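Side-chain contacts in ribulose-1,5-bisphosphate carboxylase/oxygenase large subunit (PDB 3QFW), which is a Rubisco-like protein, probably a magnesium-binding enzyme of TIM-barrel fold, whose natural reaction may differ from the ribulose-bisphosphate carboxylation its name implies: residues T124-Q129 against G159-K164; R326-L331 against V361-D366; Y334-M339 against A365-R370. All blocks are in the same frame, centred on the assembly; numbering follows the deposited sequence.

In the fold
The three contacts are a worked example of how small side-chain contacts join neighbouring elements of a TIM barrel. Interaction 1 packs the end of helix 118-126 against the start of strand 162-165. Interaction 2 pairs helices 327-334 and 353-366 on the outside, and interaction 3 continues that seam into the turns beyond both helices, the two contact centres being about 6 Å apart. Interaction 1 lies about 15 Å from interaction 2 and 14 Å from interaction 3, centre to centre, yet touches both: V361 packs on G159 and V160, and M339 on L162. Interactions 1 and 3 sit where strands enter the barrel, opposite the strand ends that carry the active site in this fold.

Interaction 1. Residues T124-Q129 against G159-K164; sequences TLTGAQ and GVDLIK. With SO4 (sulfate ion), chain H.
D161 meets T126 where a TIM-barrel strand begins, beneath the end of helix 118-126, and the pair illustrates how a buried carboxylate can be held at the N-terminal mouth of such a barrel. Read outward from the backbone, the D161 side chain starts with CB, 4.2 Å from T126 CB. The CG that follows stands beside the backbone N (chi1 -58°), which presents the carboxylate to the helix end. D161 OD1 lies 3.8 Å from T126 CB, and A128 CB is a looser neighbour of D161 OD1 at 4.5 Å. These are van der Waals contacts; the polar work is done with other partners, since OD1 forms a salt bridge with R131 and OD2 accepts the backbone N-H of T134, on the adjacent strand 133-138. Both oxygens are thus engaged, an arrangement that would favour the charged form.

T126 crosses D161 at about a right angle. T126 OG1, set between the backbone N and the carbonyl carbon (chi1 61°), is turned back to its own helix, where it is hydrogen-bonded to I122 O and accepts a weak bond from A128 N at 3.3 Å. G127, with positive phi, then ends the helix, and the chain passes A128 to Q129. At the other segment G159 closes helix 145-157 in a Schellman motif before strand 162-165 begins. Beyond the contact, a sulfate, probably from the crystallisation liquor, is gripped by successive backbone N-H groups of Q129, S130 and R131; Q129 N reaches its O2 at 2.8 Å, with an N-H...O angle of 158°.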
# COMPACT_ATOMS: atom_id res chain seq x y z
N THR B 124 22.70 -12.45 18.39
CA THR B 124 23.23 -13.79 18.57
C THR B 124 23.66 -14.38 17.23
O THR B 124 24.71 -15.01 17.12
CB THR B 124 22.20 -14.72 19.22
OG1 THR B 124 21.82 -14.20 20.50
CG2 THR B 124 22.76 -16.13 19.38
N LEU B 125 22.84 -14.18 16.20
CA LEU B 125 23.15 -14.73 14.89
C LEU B 125 24.41 -14.14 14.26
O LEU B 125 25.13 -14.82 13.54
CB LEU B 125 21.95 -14.54 13.93
CG LEU B 125 20.76 -15.44 14.21
CD1 LEU B 125 19.48 -15.01 13.41
CD2 LEU B 125 21.15 -16.86 13.86
N THR B 126 24.66 -12.86 14.53
CA THR B 126 25.69 -12.12 13.82
C THR B 126 26.96 -12.06 14.65
O THR B 126 28.03 -11.71 14.15
CB THR B 126 25.25 -10.67 13.53
OG1 THR B 126 24.99 -10.00 14.77
CG2 THR B 126 23.97 -10.65 12.66
N GLY B 127 26.83 -12.38 15.93
CA GLY B 127 27.95 -12.31 16.85
C GLY B 127 28.20 -10.92 17.41
O GLY B 127 29.22 -10.68 18.05
N ALA B 128 27.27 -9.99 17.18
CA ALA B 128 27.41 -8.65 17.76
C ALA B 128 26.80 -8.62 19.15
O ALA B 128 25.59 -8.47 19.31
CB ALA B 128 26.79 -7.60 16.86
N GLN B 129 27.64 -8.78 20.17
CA GLN B 129 27.16 -8.92 21.53
C GLN B 129 26.54 -7.64 22.07
O GLN B 129 25.45 -7.67 22.62
CB GLN B 129 28.27 -9.43 22.47
CG GLN B 129 28.67 -10.88 22.21
CD GLN B 129 29.91 -11.32 23.00
OE1 GLN B 129 29.80 -11.79 24.13
NE2 GLN B 129 31.08 -11.17 22.40
N GLY B 159 33.48 -7.90 7.25
CA GLY B 159 32.87 -8.08 8.56
C GLY B 159 31.50 -7.44 8.73
O GLY B 159 30.97 -7.35 9.84
N VAL B 160 30.91 -6.98 7.63
CA VAL B 160 29.55 -6.43 7.66
C VAL B 160 28.58 -7.48 8.18
O VAL B 160 28.61 -8.63 7.75
CB VAL B 160 29.12 -5.99 6.25
CG1 VAL B 160 27.69 -5.45 6.25
CG2 VAL B 160 30.08 -4.94 5.72
N ASP B 161 27.70 -7.10 9.11
CA ASP B 161 26.75 -8.04 9.69
C ASP B 161 25.62 -8.51 8.75
O ASP B 161 25.27 -9.70 8.74
CB ASP B 161 26.15 -7.47 10.98
CG ASP B 161 27.20 -7.13 12.01
OD1 ASP B 161 27.85 -8.07 12.51
OD2 ASP B 161 27.38 -5.93 12.31
N LEU B 162 25.05 -7.60 7.96
CA LEU B 162 23.94 -7.97 7.08
C LEU B 162 24.07 -7.36 5.69
O LEU B 162 24.31 -6.17 5.52
CB LEU B 162 22.57 -7.66 7.71
CG LEU B 162 21.29 -8.04 6.94
CD1 LEU B 162 21.44 -9.34 6.16
CD2 LEU B 162 20.07 -8.13 7.87
N ILE B 163 23.93 -8.23 4.69
CA ILE B 163 23.95 -7.84 3.30
C ILE B 163 22.54 -8.03 2.77
O ILE B 163 21.97 -9.12 2.86
CB ILE B 163 24.94 -8.68 2.51
CG1 ILE B 163 26.35 -8.48 3.09
CG2 ILE B 163 24.88 -8.34 1.02
CD1 ILE B 163 27.43 -9.24 2.38
N LYS B 164 21.97 -6.95 2.25
CA LYS B 164 20.61 -6.98 1.74
C LYS B 164 20.63 -6.69 0.25
O LYS B 164 21.51 -5.98 -0.24
CB LYS B 164 19.76 -5.93 2.45
CG LYS B 164 20.20 -4.50 2.17
CD LYS B 164 19.44 -3.47 3.00
CE LYS B 164 18.05 -3.19 2.46
NZ LYS B 164 18.01 -2.63 1.05
S SO4 H . 30.92 -7.14 20.87
O1 SO4 H . 32.00 -6.46 20.16
O2 SO4 H . 30.43 -8.25 20.05
O3 SO4 H . 29.83 -6.20 21.16
O4 SO4 H . 31.44 -7.65 22.13

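Interaction 2. Residues R326-L331 against V361-D366; sequences RVNELL and VNKVAD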
# COMPACT_ATOMS: atom_id res chain seq x y z
N ARG B 326 30.35 9.78 9.73
CA ARG B 326 29.03 9.91 10.38
C ARG B 326 28.85 8.91 11.51
O ARG B 326 27.97 9.08 12.35
CB ARG B 326 27.90 9.71 9.37
CG ARG B 326 27.89 10.64 8.16
CD ARG B 326 27.38 12.04 8.50
NE ARG B 326 26.16 12.02 9.31
CZ ARG B 326 24.92 12.04 8.83
NH1 ARG B 326 24.71 12.05 7.52
NH2 ARG B 326 23.89 12.04 9.67
N VAL B 327 29.68 7.87 11.53
CA VAL B 327 29.49 6.75 12.46
C VAL B 327 29.36 7.14 13.95
O VAL B 327 28.41 6.73 14.61
CB VAL B 327 30.59 5.68 12.28
CG1 VAL B 327 30.68 4.80 13.52
CG2 VAL B 327 30.32 4.85 11.05
N ASN B 328 30.29 7.92 14.48
CA ASN B 328 30.17 8.30 15.90
C ASN B 328 28.92 9.13 16.20
O ASN B 328 28.21 8.87 17.18
CB ASN B 328 31.44 8.98 16.41
CG ASN B 328 32.62 8.03 16.46
OD1 ASN B 328 32.45 6.81 16.42
ND2 ASN B 328 33.83 8.59 16.55
N GLU B 329 28.66 10.12 15.36
CA GLU B 329 27.40 10.89 15.42
C GLU B 329 26.19 9.96 15.55
O GLU B 329 25.37 10.10 16.46
CB GLU B 329 27.24 11.78 14.18
CG GLU B 329 25.85 12.45 14.08
CD GLU B 329 25.48 12.89 12.66
OE1 GLU B 329 26.35 12.86 11.76
OE2 GLU B 329 24.31 13.28 12.44
N LEU B 330 26.09 9.00 14.64
CA LEU B 330 24.88 8.18 14.60
C LEU B 330 24.78 7.25 15.80
O LEU B 330 23.68 6.94 16.26
CB LEU B 330 24.78 7.41 13.28
CG LEU B 330 24.53 8.33 12.08
CD1 LEU B 330 24.56 7.53 10.80
CD2 LEU B 330 23.19 9.05 12.23
N LEU B 331 25.92 6.79 16.31
CA LEU B 331 25.90 5.93 17.47
C LEU B 331 25.63 6.73 18.73
O LEU B 331 25.03 6.22 19.68
CB LEU B 331 27.20 5.13 17.59
CG LEU B 331 27.32 3.88 16.72
CD1 LEU B 331 25.99 3.37 16.22
CD2 LEU B 331 28.26 4.10 15.56
N VAL B 361 33.27 -1.17 9.63
CA VAL B 361 32.98 -2.16 10.65
C VAL B 361 33.81 -1.95 11.92
O VAL B 361 33.27 -2.00 13.03
CB VAL B 361 33.22 -3.58 10.09
CG1 VAL B 361 33.32 -4.59 11.23
CG2 VAL B 361 32.12 -3.96 9.12
N ASN B 362 35.11 -1.70 11.77
CA ASN B 362 35.97 -1.49 12.93
C ASN B 362 35.65 -0.21 13.68
O ASN B 362 35.73 -0.15 14.90
CB ASN B 362 37.46 -1.52 12.54
CG ASN B 362 37.91 -2.88 12.07
OD1 ASN B 362 37.43 -3.91 12.55
ND2 ASN B 362 38.83 -2.90 11.11
N LYS B 363 35.28 0.83 12.93
CA LYS B 363 34.88 2.09 13.54
C LYS B 363 33.66 1.87 14.43
O LYS B 363 33.59 2.37 15.56
CB LYS B 363 34.59 3.12 12.45
CG LYS B 363 34.07 4.46 12.94
CD LYS B 363 35.20 5.41 13.31
CE LYS B 363 34.75 6.86 13.11
NZ LYS B 363 35.64 7.84 13.78
N VAL B 364 32.71 1.09 13.94
CA VAL B 364 31.50 0.79 14.71
C VAL B 364 31.82 -0.05 15.95
O VAL B 364 31.38 0.25 17.06
CB VAL B 364 30.43 0.07 13.83
CG1 VAL B 364 29.24 -0.36 14.67
CG2 VAL B 364 29.98 0.98 12.70
N ALA B 365 32.62 -1.10 15.77
CA ALA B 365 32.95 -1.99 16.88
C ALA B 365 33.68 -1.27 18.01
O ALA B 365 33.51 -1.60 19.18
CB ALA B 365 33.76 -3.19 16.38
N ASP B 366 34.48 -0.26 17.65
CA ASP B 366 35.34 0.45 18.60
C ASP B 366 34.57 1.49 19.41
O ASP B 366 35.09 2.03 20.41
CB ASP B 366 36.50 1.13 17.88
CG ASP B 366 37.50 0.14 17.32
OD1 ASP B 366 37.52 -1.02 17.78
OD2 ASP B 366 38.27 0.52 16.42
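V327 and K363 form the tight half of this helix pair. The CG1 branch of V327, anti to its own backbone N at chi1 160°, presses on CG of K363 at 3.5 Å, closer than ordinary carbon-carbon contact, and V327 CB follows at 3.7 Å from the same K363 CG. The two side chains run past each other in opposite directions, and the valine touches K363 at CG, near the root of the chain. On the inner side the same V327 CG1 touches CG2 of V364 at 4.0 Å, the valines crossing at about a right angle and both buried; V364 in turn reaches T134 of strand 133-138.

The outer side is looser. K363 bends at chi2 (86°), carrying its CE and NZ round toward N328, and the N328 and K363 side chains cross at about a right angle; N328 CG is 4.1 Å from K363 CE. Both residues are partly exposed, and a sulfate lies near them, joined to K363 NZ by a long, weak ion pair. Facing away from the contact, R326 grips E329 side-on in a two-bond salt bridge, with R326 NE 2.6 Å from E329 OE1, and Y286 adds a hydrogen bond to the same carboxylate. With axes 10.1 Å apart and crossing at -40°, the segments pack as neighbouring outer helices of an alpha/beta (TIM) barrel.

Interaction 3. Residues Y334-M339 against A365-R370; sequences YGQDVM and ADYGQR
Q336 lays its extended side chain against the CD2 edge of the Y367 ring. Q336 CG lies 3.9 Å from Y367 CD2, and Q336 CD is 4.0 Å from the same atom. The terminal amide reaches the ring at its edge, near the ring plane, with its own plane turned 88° to that of the ring. With CG anti to the backbone N (chi1 180°), the Y367 ring lies against helix 327-334, on N328, L331 and R332; Q336 therefore adds one more flank to a ring already seated on that helix.

The backbones bend sharply on both sides. D366 to Q369 form a type II turn, with G368 at positive phi and a weak bond of 3.3 Å from Q369 N to D366 O. In the other segment D337 centres an inverse gamma turn, closed by a weak bond of 3.0 Å from V338 N to Q336 O, while the D337 carboxylate forms a salt bridge with R123. What results is a surface contact between the tail leaving helix 353-366 and the loop that leads from helix 327-334 into strand 339-341 of the TIM barrel.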
# COMPACT_ATOMS: atom_id res chain seq x y z
N TYR B 334 21.69 7.29 18.20
CA TYR B 334 20.81 6.13 18.33
C TYR B 334 21.15 5.20 19.48
O TYR B 334 20.35 4.35 19.85
CB TYR B 334 20.81 5.32 17.02
CG TYR B 334 20.11 5.99 15.86
CD1 TYR B 334 18.72 6.09 15.83
CD2 TYR B 334 20.82 6.49 14.78
CE1 TYR B 334 18.06 6.69 14.77
CE2 TYR B 334 20.17 7.10 13.70
CZ TYR B 334 18.78 7.19 13.71
OH TYR B 334 18.11 7.78 12.65
N GLY B 335 22.34 5.35 20.06
CA GLY B 335 22.81 4.34 20.98
C GLY B 335 23.29 3.18 20.13
O GLY B 335 23.30 3.27 18.91
N GLN B 336 23.66 2.08 20.78
CA GLN B 336 24.30 0.97 20.08
C GLN B 336 23.32 -0.12 19.63
O GLN B 336 23.71 -1.05 18.94
CB GLN B 336 25.41 0.35 20.95
CG GLN B 336 26.58 1.28 21.17
CD GLN B 336 27.59 0.71 22.15
OE1 GLN B 336 27.71 -0.50 22.32
NE2 GLN B 336 28.33 1.60 22.82
N ASP B 337 22.06 0.01 20.04
CA ASP B 337 21.02 -0.91 19.59
C ASP B 337 20.45 -0.44 18.24
O ASP B 337 19.30 0.01 18.14
CB ASP B 337 19.90 -1.03 20.63
CG ASP B 337 20.29 -1.91 21.81
OD1 ASP B 337 21.26 -2.69 21.70
OD2 ASP B 337 19.61 -1.81 22.86
N VAL B 338 21.28 -0.56 17.22
CA VAL B 338 21.00 0.01 15.91
C VAL B 338 21.86 -0.72 14.89
O VAL B 338 22.94 -1.22 15.22
CB VAL B 338 21.35 1.52 15.88
CG1 VAL B 338 22.86 1.72 16.04
CG2 VAL B 338 20.85 2.18 14.60
N MET B 339 21.37 -0.82 13.66
CA MET B 339 22.19 -1.35 12.56
C MET B 339 22.37 -0.27 11.49
O MET B 339 21.41 0.12 10.82
CB MET B 339 21.54 -2.61 11.97
CG MET B 339 22.37 -3.33 10.89
SD MET B 339 21.82 -5.03 10.58
CE MET B 339 20.08 -4.77 10.18
N ALA B 365 32.62 -1.10 15.77
CA ALA B 365 32.95 -1.99 16.88
C ALA B 365 33.68 -1.27 18.01
O ALA B 365 33.51 -1.60 19.18
CB ALA B 365 33.76 -3.19 16.38
N ASP B 366 34.48 -0.26 17.65
CA ASP B 366 35.34 0.45 18.60
C ASP B 366 34.57 1.49 19.41
O ASP B 366 35.09 2.03 20.41
CB ASP B 366 36.50 1.13 17.88
CG ASP B 366 37.50 0.14 17.32
OD1 ASP B 366 37.52 -1.02 17.78
OD2 ASP B 366 38.27 0.52 16.42
N TYR B 367 33.35 1.78 18.97
CA TYR B 367 32.56 2.82 19.60
C TYR B 367 32.28 2.53 21.08
O TYR B 367 31.85 1.44 21.45
CB TYR B 367 31.23 3.07 18.85
CG TYR B 367 30.44 4.14 19.54
CD1 TYR B 367 30.69 5.48 19.27
CD2 TYR B 367 29.49 3.83 20.50
CE1 TYR B 367 30.00 6.48 19.93
CE2 TYR B 367 28.79 4.82 21.16
CZ TYR B 367 29.06 6.14 20.87
OH TYR B 367 28.37 7.14 21.52
N GLY B 368 32.54 3.52 21.93
CA GLY B 368 32.18 3.41 23.33
C GLY B 368 32.99 2.36 24.07
O GLY B 368 32.51 1.76 25.04
N GLN B 369 34.21 2.14 23.61
CA GLN B 369 35.13 1.31 24.37
C GLN B 369 36.52 1.93 24.48
O GLN B 369 36.88 2.83 23.72
CB GLN B 369 35.19 -0.11 23.81
CG GLN B 369 35.84 -0.23 22.46
CD GLN B 369 35.73 -1.64 21.91
OE1 GLN B 369 34.73 -2.33 22.13
NE2 GLN B 369 36.77 -2.09 21.20
N ARG B 370 37.29 1.44 25.44
CA ARG B 370 38.62 1.97 25.69
C ARG B 370 39.51 1.93 24.45
O ARG B 370 39.56 0.93 23.74
CB ARG B 370 39.27 1.24 26.86
CG ARG B 370 38.50 1.39 28.17
CD ARG B 370 39.30 0.91 29.37
NE ARG B 370 39.52 -0.53 29.37
CZ ARG B 370 38.75 -1.40 30.02
NH1 ARG B 370 37.69 -0.99 30.70
NH2 ARG B 370 39.03 -2.70 29.97